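Local coordinates for glycosyl hydrolase family 62 protein (Coprinopsis cinerea, PDB 5B6T) that hydrolyses alpha-L-arabinofuranosidic bonds as a family 62 glycoside hydrolase, probably removing arabinofuranosyl side groups from the hemicellulose arabinoxylan, at residues Glu48-Val53 with Thr78-Ala83; Asn101-Tyr106 with Pro121-Ser126; Trp141-Val146 with Leu193-Asn198. All coordinates share one frame; numbering follows the deposited sequence.

Followed from the N terminus, the three contacts come one after another; none nests in another and none crosses. Contact 1 closes a span of 24 residues and joins the blade of strands 25-34, 37-46, 49-57 and 68-70 to the blade that begins with strand 82-89. Contact 2 closes 14 residues within this second blade, fastening its last strand, 122-123, to strand 104-109. Contact 3 spans 46 residues, a whole blade's course, and sets the first strands of the next two blades side by side. Direct packing connects them: Arg81 meets Pro121, Trp141 meets Asn103 and Tyr125, and Ala83 meets Asp143. Together they illustrate how a beta-propeller is joined within and between blades.

Contact 1: residues Glu48-Val53 with Thr78-Ala83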
ATOM      1  N   GLU A  48       7.153  20.271   2.156  1.00 19.12           N
ATOM      2  CA  GLU A  48       6.119  21.129   1.579  1.00 21.19           C
ATOM      3  C   GLU A  48       4.832  20.385   1.234  1.00 19.33           C
ATOM      4  O   GLU A  48       3.772  20.997   1.112  1.00 20.37           O
ATOM      5  CB  GLU A  48       6.659  21.815   0.324  1.00 24.81           C
ATOM      6  CG  GLU A  48       7.550  23.013   0.628  1.00 29.49           C
ATOM      7  CD  GLU A  48       8.656  23.218  -0.390  1.00 33.95           C
ATOM      8  OE1 GLU A  48       8.513  22.801  -1.575  1.00 37.19           O
ATOM      9  OE2 GLU A  48       9.693  23.798   0.016  1.00 39.69           O
ATOM     10  N   GLY A  49       4.894  19.070   1.059  1.00 15.51           N
ATOM     11  CA  GLY A  49       3.656  18.365   0.754  1.00 14.19           C
ATOM     12  C   GLY A  49       3.843  17.039   0.046  1.00 12.30           C
ATOM     13  O   GLY A  49       4.965  16.558  -0.134  1.00 11.34           O
ATOM     14  N   TYR A  50       2.689  16.485  -0.309  1.00 10.94           N
ATOM     15  CA  TYR A  50       2.568  15.187  -0.946  1.00 10.31           C
ATOM     16  C   TYR A  50       1.771  15.291  -2.210  1.00 10.00           C
ATOM     17  O   TYR A  50       0.756  15.979  -2.263  1.00 10.23           O
ATOM     18  CB  TYR A  50       1.833  14.225  -0.032  1.00 10.96           C
ATOM     19  CG  TYR A  50       2.675  13.708   1.106  1.00 11.25           C
ATOM     20  CD1 TYR A  50       2.956  14.491   2.210  1.00 12.53           C
ATOM     21  CD2 TYR A  50       3.160  12.417   1.079  1.00 11.87           C
ATOM     22  CE1 TYR A  50       3.750  14.013   3.245  1.00 12.81           C
ATOM     23  CE2 TYR A  50       3.924  11.920   2.094  1.00 12.37           C
ATOM     24  CZ  TYR A  50       4.233  12.710   3.185  1.00 12.80           C
ATOM     25  OH  TYR A  50       5.013  12.159   4.194  1.00 14.65           O
ATOM     26  N   ASN A  51       2.199  14.548  -3.230  1.00  9.22           N
ATOM     27  CA  ASN A  51       1.370  14.315  -4.421  1.00  9.18           C
ATOM     28  C   ASN A  51       1.740  12.892  -4.924  1.00  8.55           C
ATOM     29  O   ASN A  51       2.289  12.092  -4.172  1.00  8.04           O
ATOM     30  CB  ASN A  51       1.527  15.470  -5.445  1.00 10.02           C
ATOM     31  CG  ASN A  51       0.312  15.646  -6.381  1.00 11.04           C
ATOM     32  OD1 ASN A  51      -0.544  16.535  -6.194  1.00 12.26           O
ATOM     33  ND2 ASN A  51       0.288  14.894  -7.442  1.00 10.45           N
ATOM     34  N   LEU A  52       1.425  12.582  -6.161  1.00  8.24           N
ATOM     35  CA  LEU A  52       1.541  11.223  -6.676  1.00  7.79           C
ATOM     36  C   LEU A  52       2.314  11.222  -7.978  1.00  8.08           C
ATOM     37  O   LEU A  52       2.216  12.147  -8.781  1.00  8.04           O
ATOM     38  CB  LEU A  52       0.145  10.630  -6.932  1.00  7.78           C
ATOM     39  CG  LEU A  52      -0.779  10.464  -5.717  1.00  7.66           C
ATOM     40  CD1 LEU A  52      -2.183  10.009  -6.123  1.00  7.82           C
ATOM     41  CD2 LEU A  52      -0.223   9.473  -4.706  1.00  7.79           C
ATOM     42  N   VAL A  53       3.042  10.132  -8.179  1.00  7.41           N
ATOM     43  CA  VAL A  53       3.821   9.934  -9.401  1.00  7.84           C
ATOM     44  C   VAL A  53       3.565   8.524  -9.971  1.00  7.46           C
ATOM     45  O   VAL A  53       3.337   7.561  -9.216  1.00  7.50           O
ATOM     46  CB  VAL A  53       5.309  10.204  -9.119  1.00  7.96           C
ATOM     47  CG1 VAL A  53       5.888   9.198  -8.151  1.00  8.03           C
ATOM     48  CG2 VAL A  53       6.106  10.296 -10.418  1.00  8.34           C
ATOM     49  N   THR A  78      -2.875  19.298  -8.739  1.00 10.67           N
ATOM     50  CA  THR A  78      -2.121  19.726  -7.583  1.00 10.82           C
ATOM     51  C   THR A  78      -2.967  19.717  -6.317  1.00 10.61           C
ATOM     52  O   THR A  78      -4.193  19.582  -6.351  1.00 11.95           O
ATOM     53  CB  THR A  78      -1.544  21.152  -7.774  1.00 11.98           C
ATOM     54  OG1 THR A  78      -2.608  22.060  -8.064  1.00 12.72           O
ATOM     55  CG2 THR A  78      -0.500  21.184  -8.882  1.00 13.52           C
ATOM     56  N   GLY A  79      -2.258  19.809  -5.212  1.00 10.67           N
ATOM     57  CA  GLY A  79      -2.832  19.704  -3.905  1.00 10.87           C
ATOM     58  C   GLY A  79      -2.331  18.446  -3.267  1.00 11.16           C
ATOM     59  O   GLY A  79      -1.522  17.740  -3.845  1.00 12.11           O
ATOM     60  N   TYR A  80      -2.802  18.182  -2.059  1.00 10.57           N
ATOM     61  CA  TYR A  80      -2.380  17.012  -1.318  1.00  9.97           C
ATOM     62  C   TYR A  80      -3.065  15.751  -1.857  1.00  9.25           C
ATOM     63  O   TYR A  80      -4.304  15.683  -1.916  1.00  8.98           O
ATOM     64  CB  TYR A  80      -2.739  17.197   0.157  1.00 10.45           C
ATOM     65  CG  TYR A  80      -2.473  15.994   1.021  1.00 10.79           C
ATOM     66  CD1 TYR A  80      -1.228  15.780   1.579  1.00 11.04           C
ATOM     67  CD2 TYR A  80      -3.467  15.066   1.248  1.00 11.29           C
ATOM     68  CE1 TYR A  80      -0.975  14.660   2.359  1.00 11.35           C
ATOM     69  CE2 TYR A  80      -3.226  13.948   2.032  1.00 11.12           C
ATOM     70  CZ  TYR A  80      -1.988  13.775   2.582  1.00 11.22           C
ATOM     71  OH  TYR A  80      -1.745  12.671   3.363  1.00 11.19           O
ATOM     72  N   ARG A  81      -2.247  14.766  -2.240  1.00  8.25           N
ATOM     73  CA  ARG A  81      -2.715  13.400  -2.522  1.00  7.90           C
ATOM     74  C   ARG A  81      -1.589  12.485  -2.060  1.00  7.85           C
ATOM     75  O   ARG A  81      -0.417  12.792  -2.267  1.00  8.23           O
ATOM     76  CB  ARG A  81      -3.000  13.144  -4.017  1.00  8.07           C
ATOM     77  CG  ARG A  81      -4.149  13.937  -4.619  1.00  8.21           C
ATOM     78  CD  ARG A  81      -3.636  15.211  -5.267  1.00  8.46           C
ATOM     79  NE  ARG A  81      -4.660  15.908  -6.042  1.00  8.53           N
ATOM     80  CZ  ARG A  81      -5.627  16.649  -5.526  1.00  9.32           C
ATOM     81  NH1 ARG A  81      -5.736  16.829  -4.209  1.00  9.80           N
ATOM     82  NH2 ARG A  81      -6.459  17.277  -6.334  1.00  9.66           N
ATOM     83  N   ALA A  82      -1.943  11.352  -1.463  1.00  7.42           N
ATOM     84  CA  ALA A  82      -0.916  10.417  -0.974  1.00  7.38           C
ATOM     85  C   ALA A  82      -1.427   8.991  -0.867  1.00  6.93           C
ATOM     86  O   ALA A  82      -2.627   8.765  -0.675  1.00  7.18           O
ATOM     87  CB  ALA A  82      -0.354  10.857   0.360  1.00  7.84           C
ATOM     88  N   ALA A  83      -0.479   8.068  -0.978  1.00  6.82           N
ATOM     89  CA  ALA A  83      -0.664   6.631  -0.699  1.00  6.71           C
ATOM     90  C   ALA A  83      -1.659   5.959  -1.643  1.00  6.55           C
ATOM     91  O   ALA A  83      -2.803   5.646  -1.282  1.00  7.37           O
ATOM     92  CB  ALA A  83      -0.989   6.381   0.782  1.00  6.89           C
TER
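Tyr50, Asn51 and Leu52 meet Tyr80, Arg81 and Ala82 in a junction between blades: strand 49-57 of one sheet is crossed, at 84° to its direction, by the chain entering strand 82-89 of the next. The one backbone hydrogen bond across it runs from Arg81 N to Tyr50 O (3.2 Å), with the donor standing above the carbonyl plane. Tyr80 CA adds a C-H...O contact to the same oxygen. The two tyrosines point the same way, side by side, with ring planes 64° apart. They touch obliquely, Tyr50 CB lying 3.7 Å from Tyr80 CE1, while their hydroxyls are bonded elsewhere, Tyr50 to Asn300 and Tyr80 to Gln100. Further along, Leu52 divides its two methyls: CD1 packs on Arg81 CB at 3.9 Å, and CD2 reaches Ala82 CA at the same distance. The Arg81 chain bends at chi2 (94°), which lays CD alongside the Asn51 side chain. Its guanidinium is gripped locally. NH1 gives a bond lying in the group's plane to Tyr80 O (2.9 Å), NH2 bonds Leu76 O, and Thr78 O sits 3.2 Å above one face, toward the rim. Gly79 suits its backbone angles, since a beta carbon there would be crowded by Arg81 NH1 and jammed against the carbonyl O of Thr78. A bound glycerol lies about 3 Å from the Tyr50 side chain and a calcium ion about 5 Å from that of Ala83. Such a meeting of one blade's strand with the chain entering the next is characteristic of the five-bladed beta-propeller of family 62, close to its central calcium.

Contact 2: residues Asn101-Tyr106 with Pro121-Ser126; sequences NGNAAY and PRTFYS
Tyr106 and Phe124 provide the main fit of bump to hollow: Tyr106 CD1 projects onto the centre of the Phe124 ring, 3.5 Å above its plane, with the two rings inclined at 36°. Tyr106 CG stands between the backbone N and the carbonyl carbon (chi1 65°), which brings the ring between Phe124 and Arg122 CB; the latter lies over a face in a CH-pi contact, 4.0 Å from the centroid. On the other face of this short antiparallel ladder, Ala105 and Thr123 form a non-hydrogen-bonded pair. Backbone bonds link Tyr106 and Arg122 in both directions, and Phe124 N to Ala104 O. Ala104 is the small knob beyond, its CB set 3.9 Å from Tyr125 CD2 at the ring edge. Asn103 lays its amide nearly coplanar with that ring; OD1 accepts from Ala104 N, while ND2 reaches Tyr125 O at 3.0 Å. An alanine in place of Asn103 would probably cost Tyr125 O this donor and leave Ala104 N without its side-chain acceptor. The last strand is thus held by three backbone bonds and the apolar contacts of Tyr106 and Phe124; past the bridges the Asn103 amide adds a side-chain bond, and the Thr123 hydroxyl shares its acceptor from within the same segment.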
ATOM      1  N   ASN A 101      -6.853  12.356   0.291  1.00  8.89           N
ATOM      2  CA  ASN A 101      -6.726  13.773   0.031  1.00  9.84           C
ATOM      3  C   ASN A 101      -7.252  14.591   1.211  1.00  9.98           C
ATOM      4  O   ASN A 101      -7.578  15.775   1.034  1.00 12.05           O
ATOM      5  CB  ASN A 101      -7.478  14.162  -1.249  1.00  9.83           C
ATOM      6  CG  ASN A 101      -8.980  14.075  -1.100  1.00 10.20           C
ATOM      7  OD1 ASN A 101      -9.502  13.419  -0.189  1.00 10.26           O
ATOM      8  ND2 ASN A 101      -9.684  14.723  -2.025  1.00 10.89           N
ATOM      9  N   GLY A 102      -7.317  13.983   2.384  1.00 10.39           N
ATOM     10  CA  GLY A 102      -8.084  14.510   3.529  1.00 10.76           C
ATOM     11  C   GLY A 102      -9.383  13.724   3.751  1.00 11.07           C
ATOM     12  O   GLY A 102      -9.906  13.618   4.890  1.00 13.27           O
ATOM     13  N   ASN A 103      -9.881  13.153   2.655  1.00  9.88           N
ATOM     14  CA  ASN A 103     -10.973  12.181   2.641  1.00  9.75           C
ATOM     15  C   ASN A 103     -10.413  10.891   2.002  1.00  9.48           C
ATOM     16  O   ASN A 103      -9.214  10.823   1.674  1.00 10.42           O
ATOM     17  CB  ASN A 103     -12.142  12.794   1.847  1.00  9.30           C
ATOM     18  CG  ASN A 103     -13.493  12.159   2.146  1.00  9.70           C
ATOM     19  OD1 ASN A 103     -13.643  10.960   2.443  1.00 10.41           O
ATOM     20  ND2 ASN A 103     -14.522  12.965   1.975  1.00 10.06           N
ATOM     21  N   ALA A 104     -11.240   9.879   1.867  1.00  8.58           N
ATOM     22  CA  ALA A 104     -10.931   8.693   1.075  1.00  8.50           C
ATOM     23  C   ALA A 104     -11.330   8.986  -0.356  1.00  8.30           C
ATOM     24  O   ALA A 104     -12.499   9.228  -0.633  1.00  8.72           O
ATOM     25  CB  ALA A 104     -11.707   7.496   1.616  1.00  8.57           C
ATOM     26  N   ALA A 105     -10.355   8.997  -1.261  1.00  7.99           N
ATOM     27  CA  ALA A 105     -10.550   9.494  -2.625  1.00  8.02           C
ATOM     28  C   ALA A 105     -10.201   8.502  -3.710  1.00  8.00           C
ATOM     29  O   ALA A 105      -9.531   7.467  -3.470  1.00  8.22           O
ATOM     30  CB  ALA A 105      -9.758  10.767  -2.823  1.00  8.08           C
ATOM     31  N   TYR A 106     -10.660   8.805  -4.929  1.00  7.97           N
ATOM     32  CA  TYR A 106     -10.288   7.996  -6.068  1.00  7.86           C
ATOM     33  C   TYR A 106     -10.340   8.769  -7.372  1.00  7.96           C
ATOM     34  O   TYR A 106     -11.087   9.764  -7.490  1.00  7.63           O
ATOM     35  CB  TYR A 106     -11.196   6.765  -6.191  1.00  7.94           C
ATOM     36  CG  TYR A 106     -12.642   7.123  -6.496  1.00  8.44           C
ATOM     37  CD1 TYR A 106     -13.526   7.426  -5.455  1.00  8.77           C
ATOM     38  CD2 TYR A 106     -13.103   7.190  -7.804  1.00  8.74           C
ATOM     39  CE1 TYR A 106     -14.834   7.781  -5.708  1.00  9.40           C
ATOM     40  CE2 TYR A 106     -14.427   7.521  -8.081  1.00  9.51           C
ATOM     41  CZ  TYR A 106     -15.263   7.838  -7.033  1.00  9.72           C
ATOM     42  OH  TYR A 106     -16.581   8.182  -7.279  1.00 12.01           O
ATOM     43  N   PRO A 121     -10.073  14.301  -8.324  1.00  8.95           N
ATOM     44  CA  PRO A 121     -10.513  13.411  -7.249  1.00  9.00           C
ATOM     45  C   PRO A 121     -12.019  13.442  -6.990  1.00  9.62           C
ATOM     46  O   PRO A 121     -12.671  14.530  -7.057  1.00  9.41           O
ATOM     47  CB  PRO A 121      -9.781  13.932  -6.025  1.00  9.36           C
ATOM     48  CG  PRO A 121      -8.599  14.655  -6.543  1.00  9.56           C
ATOM     49  CD  PRO A 121      -9.046  15.242  -7.862  1.00  9.41           C
ATOM     50  N   ARG A 122     -12.569  12.256  -6.733  1.00  9.45           N
ATOM     51  CA  ARG A 122     -13.910  12.100  -6.130  1.00 10.80           C
ATOM     52  C   ARG A 122     -13.725  11.387  -4.790  1.00 10.00           C
ATOM     53  O   ARG A 122     -12.661  10.811  -4.548  1.00  9.68           O
ATOM     54  CB  ARG A 122     -14.850  11.319  -7.061  1.00 12.98           C
ATOM     55  CG  ARG A 122     -15.283  12.129  -8.282  1.00 17.00           C
ATOM     56  CD  ARG A 122     -16.028  11.241  -9.265  1.00 22.76           C
ATOM     57  NE  ARG A 122     -16.477  11.953 -10.469  1.00 29.37           N
ATOM     58  CZ  ARG A 122     -17.718  11.944 -10.970  1.00 35.27           C
ATOM     59  NH1 ARG A 122     -18.698  11.244 -10.395  1.00 38.01           N
ATOM     60  NH2 ARG A 122     -17.976  12.642 -12.078  1.00 37.95           N
ATOM     61  N   THR A 123     -14.712  11.452  -3.904  1.00  9.02           N
ATOM     62  CA  THR A 123     -14.572  10.808  -2.604  1.00  9.77           C
ATOM     63  C   THR A 123     -15.604   9.689  -2.374  1.00  9.40           C
ATOM     64  O   THR A 123     -16.694   9.710  -2.958  1.00 10.02           O
ATOM     65  CB  THR A 123     -14.623  11.806  -1.455  1.00 10.26           C
ATOM     66  OG1 THR A 123     -15.878  12.486  -1.472  1.00 12.04           O
ATOM     67  CG2 THR A 123     -13.494  12.816  -1.563  1.00 10.49           C
ATOM     68  N   PHE A 124     -15.216   8.709  -1.549  1.00  8.83           N
ATOM     69  CA  PHE A 124     -16.054   7.567  -1.217  1.00  9.06           C
ATOM     70  C   PHE A 124     -17.055   7.897  -0.099  1.00  9.38           C
ATOM     71  O   PHE A 124     -18.014   7.144   0.141  1.00  9.89           O
ATOM     72  CB  PHE A 124     -15.157   6.408  -0.741  1.00  8.86           C
ATOM     73  CG  PHE A 124     -14.364   5.725  -1.814  1.00  8.62           C
ATOM     74  CD1 PHE A 124     -14.992   5.012  -2.823  1.00  8.77           C
ATOM     75  CD2 PHE A 124     -12.959   5.767  -1.808  1.00  8.35           C
ATOM     76  CE1 PHE A 124     -14.274   4.348  -3.781  1.00  8.71           C
ATOM     77  CE2 PHE A 124     -12.227   5.082  -2.778  1.00  8.34           C
ATOM     78  CZ  PHE A 124     -12.893   4.381  -3.768  1.00  8.62           C
ATOM     79  N   TYR A 125     -16.788   8.963   0.657  1.00  9.43           N
ATOM     80  CA  TYR A 125     -17.676   9.415   1.716  1.00  9.48           C
ATOM     81  C   TYR A 125     -17.861  10.922   1.586  1.00 10.35           C
ATOM     82  O   TYR A 125     -17.020  11.605   1.048  1.00  9.44           O
ATOM     83  CB  TYR A 125     -17.054   9.175   3.091  1.00  9.23           C
ATOM     84  CG  TYR A 125     -16.593   7.752   3.420  1.00  8.52           C
ATOM     85  CD1 TYR A 125     -17.465   6.826   3.973  1.00  8.85           C
ATOM     86  CD2 TYR A 125     -15.261   7.392   3.276  1.00  8.84           C
ATOM     87  CE1 TYR A 125     -17.019   5.567   4.314  1.00  8.25           C
ATOM     88  CE2 TYR A 125     -14.804   6.152   3.626  1.00  8.54           C
ATOM     89  CZ  TYR A 125     -15.663   5.245   4.153  1.00  8.46           C
ATOM     90  OH  TYR A 125     -15.185   4.006   4.532  1.00  8.31           O
ATOM     91  N   SER A 126     -18.914  11.447   2.190  1.00 11.92           N
ATOM     92  CA  SER A 126     -19.122  12.896   2.180  1.00 14.15           C
ATOM     93  C   SER A 126     -18.164  13.667   3.127  1.00 14.05           C
ATOM     94  O   SER A 126     -17.917  14.862   2.955  1.00 16.27           O
ATOM     95  CB  SER A 126     -20.610  13.196   2.458  1.00 17.14           C
ATOM     96  OG  SER A 126     -20.900  12.906   3.819  1.00 20.12           O
TER
HETATM   97  O   HOH W   1     -18.160   8.793  -5.426  1.00 28.98           O

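Contact 3: residues Trp141-Val146 with Leu193-Asn198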
ATOM      1  N   TRP A 141      -6.218  10.191   9.078  1.00  7.76           N
ATOM      2  CA  TRP A 141      -6.987   9.242   8.308  1.00  7.38           C
ATOM      3  C   TRP A 141      -6.253   8.939   7.002  1.00  7.43           C
ATOM      4  O   TRP A 141      -6.201   9.790   6.086  1.00  7.52           O
ATOM      5  CB  TRP A 141      -8.370   9.811   8.063  1.00  7.21           C
ATOM      6  CG  TRP A 141      -9.313   8.868   7.428  1.00  6.91           C
ATOM      7  CD1 TRP A 141      -9.324   7.507   7.512  1.00  6.95           C
ATOM      8  CD2 TRP A 141     -10.479   9.222   6.702  1.00  6.94           C
ATOM      9  NE1 TRP A 141     -10.393   6.989   6.841  1.00  7.02           N
ATOM     10  CE2 TRP A 141     -11.122   8.025   6.320  1.00  7.23           C
ATOM     11  CE3 TRP A 141     -11.034  10.439   6.300  1.00  7.45           C
ATOM     12  CZ2 TRP A 141     -12.286   8.023   5.568  1.00  7.63           C
ATOM     13  CZ3 TRP A 141     -12.190  10.425   5.550  1.00  7.48           C
ATOM     14  CH2 TRP A 141     -12.811   9.229   5.202  1.00  7.83           C
ATOM     15  N   VAL A 142      -5.690   7.723   6.918  1.00  7.01           N
ATOM     16  CA  VAL A 142      -4.724   7.402   5.891  1.00  6.86           C
ATOM     17  C   VAL A 142      -4.885   5.988   5.347  1.00  6.95           C
ATOM     18  O   VAL A 142      -5.538   5.155   5.937  1.00  6.50           O
ATOM     19  CB  VAL A 142      -3.261   7.599   6.399  1.00  7.23           C
ATOM     20  CG1 VAL A 142      -3.043   9.065   6.767  1.00  7.23           C
ATOM     21  CG2 VAL A 142      -2.867   6.638   7.527  1.00  7.38           C
ATOM     22  N   ASP A 143      -4.257   5.777   4.185  1.00  6.42           N
ATOM     23  CA  ASP A 143      -3.952   4.441   3.641  1.00  6.57           C
ATOM     24  C   ASP A 143      -5.197   3.646   3.284  1.00  6.69           C
ATOM     25  O   ASP A 143      -5.547   2.633   3.921  1.00  6.61           O
ATOM     26  CB  ASP A 143      -2.982   3.695   4.579  1.00  6.85           C
ATOM     27  CG  ASP A 143      -1.699   4.465   4.784  1.00  6.84           C
ATOM     28  OD1 ASP A 143      -1.371   5.306   3.923  1.00  7.25           O
ATOM     29  OD2 ASP A 143      -0.978   4.226   5.777  1.00  7.21           O
ATOM     30  N   MET A 144      -5.846   4.154   2.251  1.00  6.41           N
ATOM     31  CA  MET A 144      -7.134   3.668   1.777  1.00  6.73           C
ATOM     32  C   MET A 144      -6.914   2.469   0.872  1.00  6.54           C
ATOM     33  O   MET A 144      -6.110   2.547  -0.068  1.00  7.21           O
ATOM     34  CB  MET A 144      -7.828   4.788   0.989  1.00  7.07           C
ATOM     35  CG  MET A 144      -7.822   6.136   1.680  1.00  7.59           C
ATOM     36  SD  MET A 144      -8.699   6.109   3.246  1.00  8.28           S
ATOM     37  CE  MET A 144      -8.256   7.732   3.890  1.00  8.08           C
ATOM     38  N   TRP A 145      -7.648   1.387   1.134  1.00  6.31           N
ATOM     39  CA  TRP A 145      -7.459   0.137   0.399  1.00  6.17           C
ATOM     40  C   TRP A 145      -8.779  -0.537   0.069  1.00  6.31           C
ATOM     41  O   TRP A 145      -9.572  -0.843   0.988  1.00  6.72           O
ATOM     42  CB  TRP A 145      -6.580  -0.796   1.242  1.00  6.17           C
ATOM     43  CG  TRP A 145      -6.301  -2.110   0.575  1.00  6.08           C
ATOM     44  CD1 TRP A 145      -7.099  -3.232   0.574  1.00  6.05           C
ATOM     45  CD2 TRP A 145      -5.141  -2.455  -0.168  1.00  5.90           C
ATOM     46  NE1 TRP A 145      -6.516  -4.211  -0.160  1.00  6.30           N
ATOM     47  CE2 TRP A 145      -5.299  -3.780  -0.614  1.00  5.96           C
ATOM     48  CE3 TRP A 145      -3.977  -1.773  -0.500  1.00  5.87           C
ATOM     49  CZ2 TRP A 145      -4.334  -4.426  -1.405  1.00  6.09           C
ATOM     50  CZ3 TRP A 145      -3.046  -2.403  -1.285  1.00  5.92           C
ATOM     51  CH2 TRP A 145      -3.213  -3.724  -1.708  1.00  6.06           C
ATOM     52  N   VAL A 146      -9.000  -0.815  -1.212  1.00  6.23           N
ATOM     53  CA  VAL A 146     -10.178  -1.532  -1.700  1.00  6.36           C
ATOM     54  C   VAL A 146      -9.839  -2.979  -2.021  1.00  6.31           C
ATOM     55  O   VAL A 146      -8.819  -3.274  -2.635  1.00  6.35           O
ATOM     56  CB  VAL A 146     -10.766  -0.832  -2.957  1.00  6.61           C
ATOM     57  CG1 VAL A 146     -11.827  -1.709  -3.629  1.00  6.71           C
ATOM     58  CG2 VAL A 146     -11.306   0.547  -2.630  1.00  6.71           C
ATOM     59  N   LEU A 193      -0.416  -1.416  15.571  1.00  7.97           N
ATOM     60  CA  LEU A 193      -1.350  -1.489  14.437  1.00  8.38           C
ATOM     61  C   LEU A 193      -1.470  -0.083  13.869  1.00  8.43           C
ATOM     62  O   LEU A 193      -2.471   0.621  14.045  1.00  8.32           O
ATOM     63  CB  LEU A 193      -2.688  -2.050  14.903  1.00  8.73           C
ATOM     64  CG  LEU A 193      -3.631  -2.528  13.802  1.00  9.44           C
ATOM     65  CD1 LEU A 193      -3.176  -3.860  13.230  1.00  9.96           C
ATOM     66  CD2 LEU A 193      -5.063  -2.626  14.312  1.00  9.88           C
ATOM     67  N   PHE A 194      -0.399   0.343  13.203  1.00  8.16           N
ATOM     68  CA  PHE A 194      -0.200   1.772  12.976  1.00  8.30           C
ATOM     69  C   PHE A 194      -0.810   2.295  11.686  1.00  7.88           C
ATOM     70  O   PHE A 194      -1.657   3.181  11.720  1.00  8.16           O
ATOM     71  CB  PHE A 194       1.276   2.135  13.088  1.00  8.16           C
ATOM     72  CG  PHE A 194       1.512   3.617  13.171  1.00  9.17           C
ATOM     73  CD1 PHE A 194       1.045   4.344  14.258  1.00  9.24           C
ATOM     74  CD2 PHE A 194       2.198   4.277  12.185  1.00  9.32           C
ATOM     75  CE1 PHE A 194       1.243   5.718  14.318  1.00  9.71           C
ATOM     76  CE2 PHE A 194       2.419   5.643  12.254  1.00  9.60           C
ATOM     77  CZ  PHE A 194       1.931   6.367  13.312  1.00  9.69           C
ATOM     78  N   GLU A 195      -0.394   1.777  10.540  1.00  7.68           N
ATOM     79  CA  GLU A 195      -0.979   2.245   9.272  1.00  8.09           C
ATOM     80  C   GLU A 195      -0.652   1.250   8.160  1.00  7.69           C
ATOM     81  O   GLU A 195      -0.168   0.144   8.443  1.00  7.75           O
ATOM     82  CB  GLU A 195      -0.440   3.642   8.943  1.00  8.15           C
ATOM     83  CG  GLU A 195       1.075   3.708   8.768  1.00  8.67           C
ATOM     84  CD  GLU A 195       1.664   5.105   8.731  1.00  9.60           C
ATOM     85  OE1 GLU A 195       0.970   6.124   8.796  1.00  9.60           O
ATOM     86  OE2 GLU A 195       2.907   5.243   8.603  1.00 10.81           O
ATOM     87  N   ALA A 196      -0.999   1.600   6.930  1.00  7.34           N
ATOM     88  CA  ALA A 196      -0.537   0.899   5.729  1.00  6.91           C
ATOM     89  C   ALA A 196      -0.993  -0.553   5.685  1.00  6.82           C
ATOM     90  O   ALA A 196      -0.193  -1.472   5.486  1.00  6.42           O
ATOM     91  CB  ALA A 196       0.974   0.999   5.601  1.00  6.98           C
ATOM     92  N   ALA A 197      -2.300  -0.733   5.702  1.00  6.49           N
ATOM     93  CA  ALA A 197      -2.884  -2.053   5.454  1.00  6.69           C
ATOM     94  C   ALA A 197      -2.713  -2.511   3.985  1.00  6.64           C
ATOM     95  O   ALA A 197      -2.716  -1.713   3.067  1.00  6.87           O
ATOM     96  CB  ALA A 197      -4.357  -2.072   5.824  1.00  7.12           C
ATOM     97  N   ASN A 198      -2.537  -3.823   3.821  1.00  6.45           N
ATOM     98  CA  ASN A 198      -2.806  -4.516   2.558  1.00  6.43           C
ATOM     99  C   ASN A 198      -3.750  -5.663   2.849  1.00  6.44           C
ATOM    100  O   ASN A 198      -3.640  -6.331   3.887  1.00  6.67           O
ATOM    101  CB  ASN A 198      -1.558  -5.149   1.908  1.00  6.46           C
ATOM    102  CG  ASN A 198      -0.400  -4.189   1.698  1.00  6.71           C
ATOM    103  OD1 ASN A 198       0.629  -4.328   2.362  1.00  7.04           O
ATOM    104  ND2 ASN A 198      -0.513  -3.296   0.727  1.00  6.53           N
TER
HETATM  105  O   HOH W   2      -4.527   1.076   6.032  1.00  6.33           O
HETATM  106  O   HOH W   3      -3.609   0.810   2.686  1.00  7.25           O
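Strands 142-146 and 195-198 run almost parallel, 11° apart with axes approaching to 6.3 Å and with the CA atoms of Asp143 and Ala196 nearest each other; no backbone hydrogen bond links them directly. A water fills that role, donating to Asp143 O and accepting from Ala197 N at 2.9 Å. The Asp143 side chain points across the gap, CG anti to its own carbonyl carbon (chi1 -58°), and OD2 takes a weak, bent hydrogen bond from Ala196 N (2.9 Å) while touching Glu195 CB at 3.3 Å. Its other oxygen, OD1, is bonded to a glycerol. Glu195 stretches out beyond CG, and its OE1 passes 4.1 Å from Asp143 OD2, the two carboxylate planes being 63° apart; OE2 is tied by a salt bridge to Arg221. In chain order each strand opens its sheet, and their course side by side near the centre is as expected for inner strands of adjacent propeller blades. The two carboxylates probably line a pocket, since the glycerol and a lead(II) ion, about 3 Å from the Glu195 side chain, lie beside them, consistent with an active-site role. Phe194 and Glu195 together sit opposite the single residue Glu213, a classic beta bulge at the start of the second strand. At the far end Trp145 turns its six-membered ring so that Asn198 CA lies over its centre, 4.0 Å away, a CH-pi contact. Asn198 ND2 approaches Trp145 CZ3 to 3.4 Å, and the Asn198 amide is held by Tyr286 and Gly266, while Trp145 NE1 bonds Val199 O.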